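Local coordinates for protein putative adenosine kinase (Schistosoma mansoni, PDB 3VAS) that catalyses the ATP-dependent phosphorylation of adenosine to AMP, as a ribokinase-family adenosine kinase, and is captured here with adenosine bound, at residues K97-S102 and A122-T127; D54-A59 and A216-Q221; Y233-F238 and K274-L279. One frame throughout, in Å; residues are numbered along the deposited sequence.

Interaction 1. Residues K97-S102 and A122-T127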
ATOM      1  N   LYS A  97       6.608 -11.297 -16.090  1.00 38.44           N
ATOM      2  CA  LYS A  97       7.518 -12.430 -16.016  1.00 34.77           C
ATOM      3  C   LYS A  97       7.223 -13.199 -14.735  1.00 32.90           C
ATOM      4  O   LYS A  97       7.234 -12.619 -13.647  1.00 29.24           O
ATOM      5  CB  LYS A  97       8.978 -11.981 -16.023  1.00 33.50           C
ATOM      6  CG  LYS A  97       9.940 -13.150 -15.881  1.00 37.54           C
ATOM      7  CD  LYS A  97      11.369 -12.713 -15.664  1.00 42.01           C
ATOM      8  CE  LYS A  97      12.285 -13.924 -15.577  1.00 46.70           C
ATOM      9  NZ  LYS A  97      13.708 -13.535 -15.372  1.00 51.15           N
ATOM     10  N   PRO A  98       6.959 -14.508 -14.861  1.00 33.63           N
ATOM     11  CA  PRO A  98       6.540 -15.321 -13.712  1.00 27.64           C
ATOM     12  C   PRO A  98       7.555 -15.307 -12.570  1.00 32.94           C
ATOM     13  O   PRO A  98       8.748 -15.472 -12.809  1.00 35.17           O
ATOM     14  CB  PRO A  98       6.421 -16.734 -14.298  1.00 29.20           C
ATOM     15  CG  PRO A  98       6.277 -16.537 -15.787  1.00 30.49           C
ATOM     16  CD  PRO A  98       7.050 -15.294 -16.107  1.00 32.54           C
ATOM     17  N   PHE A  99       7.068 -15.076 -11.352  1.00 32.50           N
ATOM     18  CA  PHE A  99       7.836 -15.253 -10.115  1.00 31.65           C
ATOM     19  C   PHE A  99       8.851 -14.153  -9.818  1.00 29.47           C
ATOM     20  O   PHE A  99       9.692 -14.303  -8.934  1.00 29.96           O
ATOM     21  CB  PHE A  99       8.518 -16.628 -10.076  1.00 33.22           C
ATOM     22  CG  PHE A  99       7.650 -17.749 -10.579  1.00 34.05           C
ATOM     23  CD1 PHE A  99       8.119 -18.623 -11.549  1.00 36.30           C
ATOM     24  CD2 PHE A  99       6.365 -17.923 -10.091  1.00 33.77           C
ATOM     25  CE1 PHE A  99       7.322 -19.653 -12.021  1.00 37.92           C
ATOM     26  CE2 PHE A  99       5.563 -18.952 -10.556  1.00 35.45           C
ATOM     27  CZ  PHE A  99       6.043 -19.819 -11.521  1.00 37.73           C
ATOM     28  N   VAL A 100       8.771 -13.041 -10.539  1.00 26.96           N
ATOM     29  CA  VAL A 100       9.654 -11.917 -10.241  1.00 25.94           C
ATOM     30  C   VAL A 100       9.339 -11.325  -8.857  1.00 26.16           C
ATOM     31  O   VAL A 100      10.221 -10.781  -8.189  1.00 25.82           O
ATOM     32  CB  VAL A 100       9.615 -10.830 -11.354  1.00 51.47           C
ATOM     33  CG1 VAL A 100       8.217 -10.265 -11.519  1.00 51.72           C
ATOM     34  CG2 VAL A 100      10.604  -9.718 -11.061  1.00 51.01           C
ATOM     35  N   CYS A 101       8.091 -11.463  -8.413  1.00 25.01           N
ATOM     36  CA  CYS A 101       7.685 -10.894  -7.126  1.00 25.96           C
ATOM     37  C   CYS A 101       7.392 -11.944  -6.054  1.00 30.71           C
ATOM     38  O   CYS A 101       6.910 -13.039  -6.351  1.00 30.19           O
ATOM     39  CB  CYS A 101       6.480  -9.962  -7.290  1.00 21.60           C
ATOM     40  SG  CYS A 101       6.778  -8.487  -8.284  1.00 32.74           S
ATOM     41  N   SER A 102       7.687 -11.582  -4.806  1.00 30.30           N
ATOM     42  CA  SER A 102       7.451 -12.435  -3.647  1.00 26.40           C
ATOM     43  C   SER A 102       6.602 -11.684  -2.631  1.00 26.35           C
ATOM     44  O   SER A 102       6.763 -10.474  -2.459  1.00 22.68           O
ATOM     45  CB  SER A 102       8.773 -12.819  -2.984  1.00 23.82           C
ATOM     46  OG  SER A 102       9.549 -13.669  -3.802  1.00 23.83           O
ATOM     47  N   ALA A 122      -2.545 -17.449  -9.276  1.00 31.89           N
ATOM     48  CA  ALA A 122      -3.059 -17.182 -10.612  1.00 34.16           C
ATOM     49  C   ALA A 122      -2.250 -16.084 -11.299  1.00 34.73           C
ATOM     50  O   ALA A 122      -2.178 -16.033 -12.524  1.00 33.05           O
ATOM     51  CB  ALA A 122      -4.524 -16.792 -10.544  1.00 33.71           C
ATOM     52  N   LEU A 123      -1.638 -15.214 -10.499  1.00 33.98           N
ATOM     53  CA  LEU A 123      -0.866 -14.090 -11.021  1.00 35.84           C
ATOM     54  C   LEU A 123       0.637 -14.382 -11.139  1.00 36.44           C
ATOM     55  O   LEU A 123       1.413 -13.498 -11.512  1.00 36.12           O
ATOM     56  CB  LEU A 123      -1.097 -12.851 -10.147  1.00 34.90           C
ATOM     57  CG  LEU A 123      -2.463 -12.176 -10.292  1.00 34.33           C
ATOM     58  CD1 LEU A 123      -2.678 -11.143  -9.208  1.00 35.18           C
ATOM     59  CD2 LEU A 123      -2.580 -11.533 -11.670  1.00 35.06           C
ATOM     60  N   ASP A 124       1.030 -15.617 -10.831  1.00 33.93           N
ATOM     61  CA  ASP A 124       2.445 -16.018 -10.781  1.00 34.04           C
ATOM     62  C   ASP A 124       3.243 -15.271  -9.712  1.00 31.74           C
ATOM     63  O   ASP A 124       4.450 -15.076  -9.845  1.00 31.88           O
ATOM     64  CB  ASP A 124       3.126 -15.874 -12.144  1.00 37.91           C
ATOM     65  CG  ASP A 124       2.529 -16.786 -13.190  1.00 41.26           C
ATOM     66  OD1 ASP A 124       2.016 -17.861 -12.816  1.00 40.33           O
ATOM     67  OD2 ASP A 124       2.572 -16.423 -14.383  1.00 44.30           O
ATOM     68  N   LEU A 125       2.556 -14.855  -8.656  1.00 27.84           N
ATOM     69  CA  LEU A 125       3.206 -14.243  -7.508  1.00 30.94           C
ATOM     70  C   LEU A 125       3.614 -15.325  -6.504  1.00 32.45           C
ATOM     71  O   LEU A 125       2.763 -16.038  -5.973  1.00 37.66           O
ATOM     72  CB  LEU A 125       2.253 -13.231  -6.863  1.00 30.29           C
ATOM     73  CG  LEU A 125       2.660 -12.535  -5.568  1.00 30.97           C
ATOM     74  CD1 LEU A 125       3.914 -11.727  -5.777  1.00 30.34           C
ATOM     75  CD2 LEU A 125       1.530 -11.646  -5.070  1.00 31.12           C
ATOM     76  N   VAL A 126       4.912 -15.466  -6.259  1.00 30.29           N
ATOM     77  CA  VAL A 126       5.389 -16.419  -5.259  1.00 33.34           C
ATOM     78  C   VAL A 126       5.009 -15.942  -3.855  1.00 33.89           C
ATOM     79  O   VAL A 126       5.286 -14.804  -3.484  1.00 35.08           O
ATOM     80  CB  VAL A 126       6.922 -16.626  -5.335  1.00 36.53           C
ATOM     81  CG1 VAL A 126       7.424 -17.380  -4.107  1.00 37.87           C
ATOM     82  CG2 VAL A 126       7.300 -17.371  -6.603  1.00 35.63           C
ATOM     83  N   THR A 127       4.360 -16.809  -3.085  1.00 31.11           N
ATOM     84  CA  THR A 127       3.956 -16.455  -1.731  1.00 30.19           C
ATOM     85  C   THR A 127       4.437 -17.460  -0.693  1.00 31.71           C
ATOM     86  O   THR A 127       4.654 -18.633  -0.992  1.00 31.75           O
ATOM     87  CB  THR A 127       2.425 -16.320  -1.604  1.00 28.55           C
ATOM     88  OG1 THR A 127       1.798 -17.570  -1.923  1.00 31.23           O
ATOM     89  CG2 THR A 127       1.901 -15.240  -2.534  1.00 26.50           C
TER
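Phe99 N gives its hydrogen to Asp124 O at 3.0 Å, arriving in the carbonyl plane but with a bent N-H...O angle of 136°. Beyond Leu125, Val126 N reaches Cys101 O at 3.1 Å, the donor tilted 17° from that carbonyl's plane. The next rung, a backbone bond between Val126 and Tyr103, continues the ladder, and Ser102 CA supplements it with a CA-H...O contact to Val126 O at 3.2 Å. Several other polar groups have partners outside the two segments: Gln92 bonds Lys97 O through NE2 and Cys101 N through OE1, and Lys97 NZ is held by Leu22 O.

Between the first two bonds Leu125, with CG anti to its backbone N (chi1 175°), brings CD1 tightly against Cys101 CB at 3.5 Å; a branched apolar residue suits this buried spot, which Leu85 also lines. On the outer side Val126 CG2 meets Phe99 CD2 obliquely at 3.7 Å, the two side chains crossing at about a right angle, while Pro98 CB lies above one face of the Phe99 ring, toward its rim. Pro98 also runs alongside Asp124. Phe99 has positive phi in a type II turn, and Asp124 has it in the Schellman motif ending helix 111-122. Ser102 pairs with Val126, opening the parallel pairing of a right-handed beta-alpha-beta unit typical of the ribokinase-like fold.

Interaction 2. Residues D54-A59 and A216-Q221. With ADN (adenosine), chain C.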
ATOM      1  N   ASP A  54     -12.809   9.267   2.109  1.00 46.43           N
ATOM      2  CA  ASP A  54     -11.507   8.768   1.661  1.00 48.22           C
ATOM      3  C   ASP A  54     -10.597   8.319   2.798  1.00 46.80           C
ATOM      4  O   ASP A  54      -9.375   8.375   2.680  1.00 48.35           O
ATOM      5  CB  ASP A  54     -10.784   9.824   0.818  1.00 53.77           C
ATOM      6  CG  ASP A  54     -11.460  10.072  -0.515  1.00 59.44           C
ATOM      7  OD1 ASP A  54     -11.467  11.235  -0.976  1.00 63.45           O
ATOM      8  OD2 ASP A  54     -11.983   9.102  -1.103  1.00 59.79           O
ATOM      9  N   ASN A  55     -11.193   7.875   3.896  1.00 43.41           N
ATOM     10  CA  ASN A  55     -10.414   7.520   5.070  1.00 40.84           C
ATOM     11  C   ASN A  55     -10.474   6.026   5.374  1.00 33.16           C
ATOM     12  O   ASN A  55     -11.291   5.294   4.818  1.00 28.05           O
ATOM     13  CB  ASN A  55     -10.888   8.327   6.283  1.00 44.73           C
ATOM     14  CG  ASN A  55      -9.840   8.407   7.376  1.00 47.82           C
ATOM     15  OD1 ASN A  55      -8.640   8.324   7.105  1.00 47.41           O
ATOM     16  ND2 ASN A  55     -10.288   8.561   8.620  1.00 49.93           N
ATOM     17  N   ILE A  56      -9.588   5.582   6.253  1.00 32.95           N
ATOM     18  CA  ILE A  56      -9.628   4.219   6.751  1.00 31.83           C
ATOM     19  C   ILE A  56      -9.410   4.236   8.263  1.00 29.46           C
ATOM     20  O   ILE A  56      -8.553   4.959   8.768  1.00 30.77           O
ATOM     21  CB  ILE A  56      -8.599   3.306   6.017  1.00 30.04           C
ATOM     22  CG1 ILE A  56      -8.720   1.848   6.480  1.00 32.52           C
ATOM     23  CG2 ILE A  56      -7.181   3.841   6.171  1.00 29.82           C
ATOM     24  CD1 ILE A  56      -7.802   1.453   7.636  1.00 33.55           C
ATOM     25  N   VAL A  57     -10.213   3.462   8.984  1.00 26.25           N
ATOM     26  CA  VAL A  57     -10.006   3.274  10.411  1.00 25.09           C
ATOM     27  C   VAL A  57      -9.922   1.787  10.739  1.00 26.70           C
ATOM     28  O   VAL A  57     -10.519   0.953  10.049  1.00 30.22           O
ATOM     29  CB  VAL A  57     -11.119   3.940  11.259  1.00 28.12           C
ATOM     30  CG1 VAL A  57     -11.166   5.430  10.987  1.00 34.94           C
ATOM     31  CG2 VAL A  57     -12.476   3.309  10.982  1.00 24.51           C
ATOM     32  N   LEU A  58      -9.161   1.460  11.778  1.00 23.42           N
ATOM     33  CA  LEU A  58      -9.100   0.099  12.279  1.00 21.99           C
ATOM     34  C   LEU A  58     -10.287  -0.108  13.205  1.00 26.20           C
ATOM     35  O   LEU A  58     -10.494   0.677  14.132  1.00 30.09           O
ATOM     36  CB  LEU A  58      -7.792  -0.129  13.038  1.00 21.03           C
ATOM     37  CG  LEU A  58      -6.490   0.051  12.246  1.00 23.89           C
ATOM     38  CD1 LEU A  58      -5.278  -0.182  13.132  1.00 23.61           C
ATOM     39  CD2 LEU A  58      -6.440  -0.875  11.036  1.00 17.94           C
ATOM     40  N   ALA A  59     -11.064  -1.158  12.951  1.00 26.89           N
ATOM     41  CA  ALA A  59     -12.256  -1.461  13.744  1.00 29.11           C
ATOM     42  C   ALA A  59     -11.993  -1.464  15.247  1.00 33.62           C
ATOM     43  O   ALA A  59     -11.066  -2.115  15.729  1.00 35.51           O
ATOM     44  CB  ALA A  59     -12.863  -2.793  13.318  1.00 24.33           C
ATOM     45  N   ALA A 216      -1.830   5.932   5.400  1.00 18.80           N
ATOM     46  CA  ALA A 216      -3.009   6.534   6.029  1.00 20.55           C
ATOM     47  C   ALA A 216      -2.617   7.572   7.086  1.00 21.22           C
ATOM     48  O   ALA A 216      -1.601   7.417   7.765  1.00 21.04           O
ATOM     49  CB  ALA A 216      -3.883   5.453   6.658  1.00 22.15           C
ATOM     50  N   PRO A 217      -3.434   8.627   7.238  1.00 20.24           N
ATOM     51  CA  PRO A 217      -3.138   9.686   8.212  1.00 25.12           C
ATOM     52  C   PRO A 217      -2.954   9.189   9.652  1.00 25.99           C
ATOM     53  O   PRO A 217      -2.081   9.706  10.343  1.00 26.47           O
ATOM     54  CB  PRO A 217      -4.361  10.607   8.110  1.00 21.18           C
ATOM     55  CG  PRO A 217      -4.865  10.390   6.724  1.00 24.43           C
ATOM     56  CD  PRO A 217      -4.655   8.920   6.467  1.00 19.74           C
ATOM     57  N   PHE A 218      -3.739   8.209  10.094  1.00 19.51           N
ATOM     58  CA  PHE A 218      -3.640   7.754  11.482  1.00 24.67           C
ATOM     59  C   PHE A 218      -2.255   7.207  11.843  1.00 27.12           C
ATOM     60  O   PHE A 218      -1.838   7.278  13.001  1.00 30.37           O
ATOM     61  CB  PHE A 218      -4.766   6.768  11.863  1.00 20.84           C
ATOM     62  CG  PHE A 218      -4.603   5.375  11.298  1.00 21.70           C
ATOM     63  CD1 PHE A 218      -3.828   4.425  11.955  1.00 24.19           C
ATOM     64  CD2 PHE A 218      -5.269   4.998  10.140  1.00 21.55           C
ATOM     65  CE1 PHE A 218      -3.690   3.131  11.446  1.00 24.07           C
ATOM     66  CE2 PHE A 218      -5.141   3.706   9.625  1.00 23.11           C
ATOM     67  CZ  PHE A 218      -4.348   2.772  10.279  1.00 22.02           C
ATOM     68  N   LEU A 219      -1.542   6.685  10.850  1.00 23.20           N
ATOM     69  CA  LEU A 219      -0.197   6.160  11.075  1.00 22.99           C
ATOM     70  C   LEU A 219       0.791   7.260  11.454  1.00 24.27           C
ATOM     71  O   LEU A 219       1.569   7.102  12.394  1.00 24.56           O
ATOM     72  CB  LEU A 219       0.305   5.387   9.852  1.00 20.60           C
ATOM     73  CG  LEU A 219      -0.417   4.063   9.581  1.00 21.95           C
ATOM     74  CD1 LEU A 219      -0.079   3.552   8.192  1.00 20.70           C
ATOM     75  CD2 LEU A 219      -0.082   3.017  10.649  1.00 18.21           C
ATOM     76  N   SER A 220       0.766   8.373  10.728  1.00 21.31           N
ATOM     77  CA  SER A 220       1.639   9.493  11.061  1.00 23.35           C
ATOM     78  C   SER A 220       1.263  10.145  12.389  1.00 26.69           C
ATOM     79  O   SER A 220       2.114  10.712  13.066  1.00 27.47           O
ATOM     80  CB  SER A 220       1.635  10.538   9.949  1.00 22.98           C
ATOM     81  OG  SER A 220       2.286  10.027   8.800  1.00 25.89           O
ATOM     82  N   GLN A 221      -0.012  10.060  12.756  1.00 29.22           N
ATOM     83  CA  GLN A 221      -0.498  10.688  13.986  1.00 32.00           C
ATOM     84  C   GLN A 221      -0.219   9.841  15.226  1.00 30.56           C
ATOM     85  O   GLN A 221       0.266  10.355  16.231  1.00 32.60           O
ATOM     86  CB  GLN A 221      -1.997  10.988  13.885  1.00 35.57           C
ATOM     87  CG  GLN A 221      -2.362  11.947  12.758  1.00 42.83           C
ATOM     88  CD  GLN A 221      -3.860  12.022  12.502  1.00 45.76           C
ATOM     89  OE1 GLN A 221      -4.587  11.047  12.703  1.00 45.35           O
ATOM     90  NE2 GLN A 221      -4.325  13.185  12.057  1.00 46.43           N
TER
HETATM   91  O5' ADN C 401      -5.742   1.189  -0.839  1.00 27.17           O
HETATM   92  C5' ADN C 401      -6.963   0.461  -0.733  1.00 25.47           C
HETATM   93  C4' ADN C 401      -6.743  -0.888  -0.093  1.00 23.30           C
HETATM   94  O4' ADN C 401      -6.280  -0.716   1.255  1.00 17.99           O
HETATM   95  C3' ADN C 401      -7.970  -1.803   0.007  1.00 22.74           C
HETATM   96  O3' ADN C 401      -7.848  -2.872  -0.933  1.00 20.24           O
HETATM   97  C2' ADN C 401      -7.903  -2.374   1.441  1.00 23.49           C
HETATM   98  O2' ADN C 401      -8.018  -3.779   1.521  1.00 25.17           O
HETATM   99  C1' ADN C 401      -6.536  -1.904   1.941  1.00 21.13           C
HETATM  100  N9  ADN C 401      -6.466  -1.663   3.382  1.00 17.71           N
HETATM  101  C8  ADN C 401      -7.348  -1.020   4.124  1.00 18.02           C
HETATM  102  N7  ADN C 401      -6.867  -1.060   5.515  1.00 19.53           N
HETATM  103  C5  ADN C 401      -5.637  -1.783   5.537  1.00 15.85           C
HETATM  104  C6  ADN C 401      -4.769  -2.118   6.572  1.00 14.75           C
HETATM  105  N6  ADN C 401      -5.069  -1.713   7.919  1.00 15.22           N
HETATM  106  N1  ADN C 401      -3.621  -2.850   6.299  1.00 15.86           N
HETATM  107  C2  ADN C 401      -3.331  -3.239   5.016  1.00 16.76           C
HETATM  108  N3  ADN C 401      -4.183  -2.907   3.995  1.00 17.32           N
HETATM  109  C4  ADN C 401      -5.356  -2.166   4.284  1.00 16.30           C
HETATM  110  O   HOH W   1      -6.416   7.922   9.005  1.00 32.18           O
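Ala216 and Phe218 meet strand 55-58 at the adenosine pocket, where a strand of the lid characteristic of ribokinase-family kinases faces the start of helix 217-222 from the large domain. The short segments' axes pass 9.6 Å apart at 59°, so side chains and a water bridge the gap.

Ala216 comes first: its CB points toward the strand and touches Ile56 CG2 at 3.7 Å, a small methyl fitting the close approach that Phe187 also borders. Pro217 is well suited to a helix's first turn because it has no N-H to offer. It and Asn55 pass antiparallel, CD near OD1, and the proline ring also touches Ser242 and Ala246 of helix 241-250.

Phe218 has the largest share of the contact. Its CG sits between the backbone N and carbonyl carbon (chi1 75°), which sends the ring out to the strand. There CD2 lies 3.6 Å from Ile56 O, CE2 is 4.0 Å from Ile56 CD1, and CZ meets Leu58 CG at 4.0 Å, the leucine lying across the ring's direction. Ile56 and Leu58 thus touch both this ring and the base: Ile56 CD1 is 3.4 Å from adenosine N7, and Leu58 CD2 approaches N6. A water links the backbone of Phe218 to the Asn55 side chain, accepting from Phe218 N at 2.9 Å and donating to Asn55 OD1 at 3.0 Å.

Interaction 3. Residues Y233-F238 and K274-L279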
ATOM      1  N   TYR A 233      15.136   4.278   6.673  1.00 22.39           N
ATOM      2  CA  TYR A 233      15.693   3.168   5.895  1.00 23.46           C
ATOM      3  C   TYR A 233      15.141   3.147   4.468  1.00 26.72           C
ATOM      4  O   TYR A 233      15.524   2.302   3.656  1.00 30.08           O
ATOM      5  CB  TYR A 233      15.395   1.818   6.561  1.00 23.61           C
ATOM      6  CG  TYR A 233      16.002   1.638   7.939  1.00 25.15           C
ATOM      7  CD1 TYR A 233      15.311   2.030   9.079  1.00 23.54           C
ATOM      8  CD2 TYR A 233      17.259   1.069   8.097  1.00 26.55           C
ATOM      9  CE1 TYR A 233      15.856   1.867  10.340  1.00 26.53           C
ATOM     10  CE2 TYR A 233      17.814   0.901   9.354  1.00 29.64           C
ATOM     11  CZ  TYR A 233      17.107   1.303  10.474  1.00 30.09           C
ATOM     12  OH  TYR A 233      17.650   1.143  11.729  1.00 31.94           O
ATOM     13  N   SER A 234      14.235   4.073   4.165  1.00 24.42           N
ATOM     14  CA  SER A 234      13.537   4.057   2.883  1.00 22.41           C
ATOM     15  C   SER A 234      14.266   4.869   1.822  1.00 25.04           C
ATOM     16  O   SER A 234      14.666   6.004   2.069  1.00 25.22           O
ATOM     17  CB  SER A 234      12.114   4.587   3.045  1.00 22.53           C
ATOM     18  OG  SER A 234      11.390   3.816   3.984  1.00 23.18           O
ATOM     19  N   ASN A 235      14.436   4.281   0.643  1.00 23.37           N
ATOM     20  CA  ASN A 235      15.008   4.997  -0.488  1.00 25.33           C
ATOM     21  C   ASN A 235      13.942   5.775  -1.242  1.00 24.96           C
ATOM     22  O   ASN A 235      14.229   6.795  -1.869  1.00 23.68           O
ATOM     23  CB  ASN A 235      15.710   4.027  -1.432  1.00 26.19           C
ATOM     24  CG  ASN A 235      16.702   3.144  -0.717  1.00 28.01           C
ATOM     25  OD1 ASN A 235      16.357   2.056  -0.247  1.00 24.02           O
ATOM     26  ND2 ASN A 235      17.941   3.611  -0.615  1.00 28.56           N
ATOM     27  N   ILE A 236      12.707   5.281  -1.181  1.00 19.89           N
ATOM     28  CA  ILE A 236      11.576   5.933  -1.834  1.00 20.80           C
ATOM     29  C   ILE A 236      10.371   5.953  -0.894  1.00 21.03           C
ATOM     30  O   ILE A 236      10.028   4.931  -0.298  1.00 18.57           O
ATOM     31  CB  ILE A 236      11.177   5.209  -3.143  1.00 20.64           C
ATOM     32  CG1 ILE A 236      12.379   5.087  -4.087  1.00 22.33           C
ATOM     33  CG2 ILE A 236      10.029   5.934  -3.841  1.00 19.66           C
ATOM     34  CD1 ILE A 236      12.047   4.428  -5.413  1.00 24.25           C
ATOM     35  N   VAL A 237       9.740   7.118  -0.759  1.00 17.50           N
ATOM     36  CA  VAL A 237       8.555   7.251   0.085  1.00 16.64           C
ATOM     37  C   VAL A 237       7.373   7.773  -0.722  1.00 20.05           C
ATOM     38  O   VAL A 237       7.478   8.801  -1.396  1.00 22.42           O
ATOM     39  CB  VAL A 237       8.804   8.197   1.287  1.00 20.69           C
ATOM     40  CG1 VAL A 237       7.549   8.321   2.141  1.00 16.07           C
ATOM     41  CG2 VAL A 237       9.976   7.707   2.127  1.00 21.08           C
ATOM     42  N   PHE A 238       6.257   7.051  -0.657  1.00 17.41           N
ATOM     43  CA  PHE A 238       5.023   7.451  -1.317  1.00 16.59           C
ATOM     44  C   PHE A 238       4.041   7.989  -0.284  1.00 22.54           C
ATOM     45  O   PHE A 238       3.968   7.482   0.839  1.00 25.76           O
ATOM     46  CB  PHE A 238       4.365   6.251  -2.010  1.00 15.77           C
ATOM     47  CG  PHE A 238       5.162   5.675  -3.148  1.00 17.50           C
ATOM     48  CD1 PHE A 238       4.966   6.123  -4.445  1.00 18.16           C
ATOM     49  CD2 PHE A 238       6.084   4.663  -2.928  1.00 17.36           C
ATOM     50  CE1 PHE A 238       5.680   5.585  -5.498  1.00 20.43           C
ATOM     51  CE2 PHE A 238       6.808   4.112  -3.983  1.00 17.40           C
ATOM     52  CZ  PHE A 238       6.604   4.576  -5.268  1.00 20.09           C
ATOM     53  N   LYS A 274      24.701   7.719   6.603  1.00 49.23           N
ATOM     54  CA  LYS A 274      25.384   7.789   5.318  1.00 50.50           C
ATOM     55  C   LYS A 274      24.652   8.746   4.383  1.00 49.17           C
ATOM     56  O   LYS A 274      23.419   8.755   4.332  1.00 45.92           O
ATOM     57  CB  LYS A 274      25.449   6.401   4.681  1.00 53.80           C
ATOM     58  CG  LYS A 274      26.648   6.182   3.782  1.00 60.34           C
ATOM     59  CD  LYS A 274      27.889   5.859   4.598  1.00 65.24           C
ATOM     60  CE  LYS A 274      27.813   4.458   5.186  1.00 66.10           C
ATOM     61  NZ  LYS A 274      27.859   3.416   4.121  1.00 66.62           N
ATOM     62  N   LYS A 275      25.414   9.556   3.654  1.00 50.75           N
ATOM     63  CA  LYS A 275      24.841  10.452   2.657  1.00 50.31           C
ATOM     64  C   LYS A 275      24.284   9.628   1.503  1.00 49.71           C
ATOM     65  O   LYS A 275      25.006   8.861   0.867  1.00 51.12           O
ATOM     66  CB  LYS A 275      25.887  11.449   2.153  1.00 52.15           C
ATOM     67  N   ARG A 276      22.994   9.796   1.239  1.00 47.85           N
ATOM     68  CA  ARG A 276      22.286   8.941   0.302  1.00 46.78           C
ATOM     69  C   ARG A 276      21.056   9.677  -0.217  1.00 43.66           C
ATOM     70  O   ARG A 276      20.501  10.535   0.467  1.00 42.31           O
ATOM     71  CB  ARG A 276      21.876   7.645   1.009  1.00 48.58           C
ATOM     72  CG  ARG A 276      21.467   6.506   0.097  1.00 48.74           C
ATOM     73  CD  ARG A 276      21.035   5.276   0.901  1.00 48.52           C
ATOM     74  NE  ARG A 276      22.154   4.530   1.483  1.00 47.70           N
ATOM     75  CZ  ARG A 276      22.542   4.617   2.754  1.00 45.22           C
ATOM     76  NH1 ARG A 276      21.913   5.430   3.589  1.00 43.88           N
ATOM     77  NH2 ARG A 276      23.563   3.893   3.193  1.00 44.97           N
ATOM     78  N   LYS A 277      20.637   9.343  -1.432  1.00 43.55           N
ATOM     79  CA  LYS A 277      19.472   9.971  -2.044  1.00 43.17           C
ATOM     80  C   LYS A 277      18.163   9.265  -1.676  1.00 40.55           C
ATOM     81  O   LYS A 277      18.027   8.052  -1.861  1.00 43.14           O
ATOM     82  CB  LYS A 277      19.647  10.000  -3.565  1.00 46.54           C
ATOM     83  CG  LYS A 277      18.375  10.254  -4.349  1.00 50.31           C
ATOM     84  CD  LYS A 277      18.675  10.371  -5.842  1.00 57.95           C
ATOM     85  CE  LYS A 277      17.398  10.477  -6.659  1.00 60.90           C
ATOM     86  NZ  LYS A 277      17.672  10.813  -8.084  1.00 64.60           N
ATOM     87  N   ARG A 278      17.205  10.020  -1.148  1.00 31.70           N
ATOM     88  CA  ARG A 278      15.860   9.492  -0.943  1.00 28.69           C
ATOM     89  C   ARG A 278      14.855  10.243  -1.798  1.00 27.54           C
ATOM     90  O   ARG A 278      14.857  11.469  -1.828  1.00 27.88           O
ATOM     91  CB  ARG A 278      15.427   9.557   0.524  1.00 26.92           C
ATOM     92  CG  ARG A 278      13.973   9.114   0.719  1.00 25.96           C
ATOM     93  CD  ARG A 278      13.642   8.801   2.169  1.00 28.95           C
ATOM     94  NE  ARG A 278      14.023   9.892   3.042  1.00 36.07           N
ATOM     95  CZ  ARG A 278      14.991   9.831   3.945  1.00 34.70           C
ATOM     96  NH1 ARG A 278      15.682   8.714   4.122  1.00 33.06           N
ATOM     97  NH2 ARG A 278      15.258  10.898   4.674  1.00 34.23           N
ATOM     98  N   LEU A 279      13.993   9.498  -2.481  1.00 21.89           N
ATOM     99  CA  LEU A 279      12.979  10.078  -3.350  1.00 22.13           C
ATOM    100  C   LEU A 279      11.623  10.112  -2.648  1.00 19.92           C
ATOM    101  O   LEU A 279      11.199   9.122  -2.055  1.00 19.17           O
ATOM    102  CB  LEU A 279      12.888   9.269  -4.648  1.00 24.30           C
ATOM    103  CG  LEU A 279      11.873   9.747  -5.684  1.00 26.90           C
ATOM    104  CD1 LEU A 279      12.240  11.139  -6.169  1.00 27.70           C
ATOM    105  CD2 LEU A 279      11.782   8.767  -6.849  1.00 26.92           C
TER
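Ile236 and Leu279 form a parallel beta bridge, beginning the pairing of strands 236-240 and 279-284 in the central sheet of the ribokinase-like fold. The hydrogen bonds are short and fairly straight: Leu279 N donates to Asn235 O at 2.8 Å (167°), and Val237 N to Leu279 O at 2.8 Å (162°). CA-H groups supplement both acceptors, Arg278 CA lying 3.3 Å from Asn235 O and Ile236 CA 3.2 Å from Leu279 O.

Apolar contact is made by Ile236 and Leu279, whose side chains share the sheet face covered by helix 318-330 through Tyr330 and Phe326; bulky aliphatics suit that interface.

The polar side chains work mainly with outside partners. Asn235 OD1 accepts from Phe210 N, while its ND2 lies near Arg276 CD, the amide standing almost perpendicular to the guanidinium. Arg276 is paired with Glu207 and Asp272. Arg278 suits this buried place because its aliphatic stem can pack alongside Val237, CD 3.8 Å from Val237 CG2, while the chain bends at chi3 (52°) and NE reaches Ile265 O. Phe270 makes a cation-pi interaction with Arg278, and Ser234 O lies near the plane at the guanidinium's edge, 3.0 Å from Arg278 CD.

In the fold
Along the chain, interaction 1 is nested inside the long loop closed by interaction 2, and interaction 3 follows both. Interactions 1 and 3 each begin a parallel strand pair, 101-107 with 126-131 and 236-240 with 279-284, on either side of strands 27-40, 181-185 and 209-213; their centres lie 26 Å apart. Interaction 2 differs in joining lid strand 55-58 to helix 217-222, which follows strand 209-213, the neighbour of 236-240. Its centre is 29 Å from that of interaction 1 and 24 Å from that of interaction 3, and none touch. Interactions 1 and 3 thus build the large domain's framework, while interaction 2 joins the lid to it beside adenosine.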